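Local coordinates for aromatic-amino-acid:2-oxoglutarate transaminase (Candida albicans, PDB 6HND), which probably transfers amino groups between aromatic amino acids and 2-oxoglutarate, using pyridoxal 5'-phosphate as cofactor, at residues Ser416-Gln421 with Val428-Pro433. Numbering follows the deposited sequence.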
loop_
_atom_site.group_PDB
_atom_site.type_symbol
_atom_site.label_atom_id
_atom_site.label_comp_id
_atom_site.label_asym_id
_atom_site.label_seq_id
_atom_site.Cartn_x
_atom_site.Cartn_y
_atom_site.Cartn_z
ATOM N N SER B 416 5.783 5.581 39.376
ATOM C CA SER B 416 6.280 6.979 39.259
ATOM C C SER B 416 5.143 7.954 39.582
ATOM O O SER B 416 5.441 9.039 40.083
ATOM C CB SER B 416 6.885 7.274 37.913
ATOM O OG SER B 416 5.884 7.367 36.914
ATOM N N ILE B 417 3.887 7.566 39.333
ATOM C CA ILE B 417 2.703 8.460 39.485
ATOM C C ILE B 417 2.195 8.322 40.923
ATOM O O ILE B 417 1.924 9.379 41.560
ATOM C CB ILE B 417 1.620 8.169 38.417
ATOM C CG1 ILE B 417 2.057 8.614 37.013
ATOM C CG2 ILE B 417 0.278 8.794 38.804
ATOM C CD1 ILE B 417 1.278 7.966 35.885
ATOM N N PHE B 418 2.069 7.087 41.418
ATOM C CA PHE B 418 1.497 6.786 42.758
ATOM C C PHE B 418 2.346 7.435 43.870
ATOM O O PHE B 418 1.764 7.849 44.884
ATOM C CB PHE B 418 1.333 5.275 42.954
ATOM C CG PHE B 418 0.272 4.635 42.092
ATOM C CD1 PHE B 418 -0.905 5.313 41.773
ATOM C CD2 PHE B 418 0.433 3.340 41.623
ATOM C CE1 PHE B 418 -1.884 4.708 41.001
ATOM C CE2 PHE B 418 -0.552 2.730 40.858
ATOM C CZ PHE B 418 -1.702 3.419 40.534
ATOM N N GLU B 419 3.667 7.479 43.689
ATOM C CA GLU B 419 4.671 8.086 44.607
ATOM C C GLU B 419 4.578 9.619 44.596
ATOM O O GLU B 419 5.172 10.218 45.481
ATOM C CB GLU B 419 6.086 7.676 44.179
ATOM C CG GLU B 419 6.419 6.228 44.502
ATOM C CD GLU B 419 6.574 5.921 45.988
ATOM O OE1 GLU B 419 7.556 6.391 46.602
ATOM O OE2 GLU B 419 5.702 5.247 46.527
ATOM N N SER B 420 3.921 10.226 43.599
ATOM C CA SER B 420 3.827 11.696 43.387
ATOM C C SER B 420 2.879 12.352 44.401
ATOM O O SER B 420 1.891 11.712 44.824
ATOM C CB SER B 420 3.385 12.021 41.972
ATOM O OG SER B 420 1.956 11.961 41.842
ATOM N N GLN B 421 3.149 13.620 44.705
ATOM C CA GLN B 421 2.313 14.537 45.529
ATOM C C GLN B 421 0.975 14.747 44.785
ATOM O O GLN B 421 -0.075 14.659 45.433
ATOM C CB GLN B 421 3.119 15.820 45.792
ATOM C CG GLN B 421 2.920 16.416 47.180
ATOM C CD GLN B 421 3.515 17.792 47.414
ATOM O OE1 GLN B 421 3.140 18.497 48.363
ATOM N NE2 GLN B 421 4.471 18.183 46.573
ATOM N N VAL B 428 -4.593 13.904 40.393
ATOM C CA VAL B 428 -4.492 12.983 39.232
ATOM C C VAL B 428 -4.865 11.581 39.701
ATOM O O VAL B 428 -4.748 11.284 40.911
ATOM C CB VAL B 428 -3.093 13.020 38.589
ATOM C CG1 VAL B 428 -2.699 14.432 38.140
ATOM C CG2 VAL B 428 -2.033 12.415 39.504
ATOM N N ASP B 429 -5.333 10.763 38.765
ATOM C CA ASP B 429 -5.584 9.317 38.980
ATOM C C ASP B 429 -5.179 8.634 37.688
ATOM O O ASP B 429 -4.923 9.361 36.702
ATOM C CB ASP B 429 -7.043 9.028 39.341
ATOM C CG ASP B 429 -7.240 7.733 40.117
ATOM O OD1 ASP B 429 -6.301 6.932 40.176
ATOM O OD2 ASP B 429 -8.329 7.544 40.654
ATOM N N VAL B 430 -5.118 7.307 37.722
ATOM C CA VAL B 430 -4.711 6.454 36.582
ATOM C C VAL B 430 -5.681 5.286 36.522
ATOM O O VAL B 430 -5.982 4.728 37.592
ATOM C CB VAL B 430 -3.278 5.945 36.756
ATOM C CG1 VAL B 430 -2.497 6.129 35.481
ATOM C CG2 VAL B 430 -2.563 6.643 37.898
ATOM N N ILE B 431 -6.164 4.967 35.324
ATOM C CA ILE B 431 -6.740 3.636 35.000
ATOM C C ILE B 431 -5.574 2.660 34.800
ATOM O O ILE B 431 -4.695 2.980 33.992
ATOM C CB ILE B 431 -7.640 3.692 33.758
ATOM C CG1 ILE B 431 -8.640 4.853 33.812
ATOM C CG2 ILE B 431 -8.333 2.347 33.577
ATOM C CD1 ILE B 431 -9.515 4.858 35.055
ATOM N N ASP B 432 -5.604 1.526 35.503
ATOM C CA ASP B 432 -4.734 0.347 35.283
ATOM C C ASP B 432 -5.177 -0.368 34.001
ATOM O O ASP B 432 -6.215 -1.025 33.983
ATOM C CB ASP B 432 -4.760 -0.568 36.510
ATOM C CG ASP B 432 -3.592 -1.544 36.588
ATOM O OD1 ASP B 432 -2.656 -1.439 35.759
ATOM O OD2 ASP B 432 -3.639 -2.431 37.467
ATOM N N PRO B 433 -4.425 -0.252 32.877
ATOM C CA PRO B 433 -4.762 -0.964 31.642
ATOM C C PRO B 433 -4.496 -2.468 31.758
ATOM O O PRO B 433 -3.531 -2.837 32.392
ATOM C CB PRO B 433 -3.798 -0.379 30.616
ATOM C CG PRO B 433 -2.564 -0.038 31.463
ATOM C CD PRO B 433 -3.162 0.494 32.748
#
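I417, near the end of helix 392-418, comes closest to V430 on strand 428-430, with 8.2 Å between their CA atoms; no hydrogen bond links the two segments, and the side chains that meet are apolar. V430 CG2 is the shared point. V430 CG2 meets I417 CG2 at 3.7 Å and F418 CE1, also at 3.7 Å, approaching the phenyl ring obliquely. I417 reaches the strand with its methyl branch: CG2 lies anti to the backbone N, while CG1 sits beside that N (chi1 -71°). V428 and V430 both point toward the helix, and I417 CG2 touches V428 CG2 more loosely, at 4.4 Å. Y423 and Y291 each pack edge-to-face with the F418 ring.

Past F418 the chain turns, and S420 gives two bonds to I417 O, one from N at 3.0 Å and one from OG at 2.6 Å, the latter in the carbonyl plane. S420 OG also accepts from Y423 N as the N-cap of helix 421-424. Helix 392-418 thus leads through this short helix into strand 428-430, an outermost strand of the four-stranded antiparallel sheet, as in the small C-terminal domain of fold-type I aminotransferases.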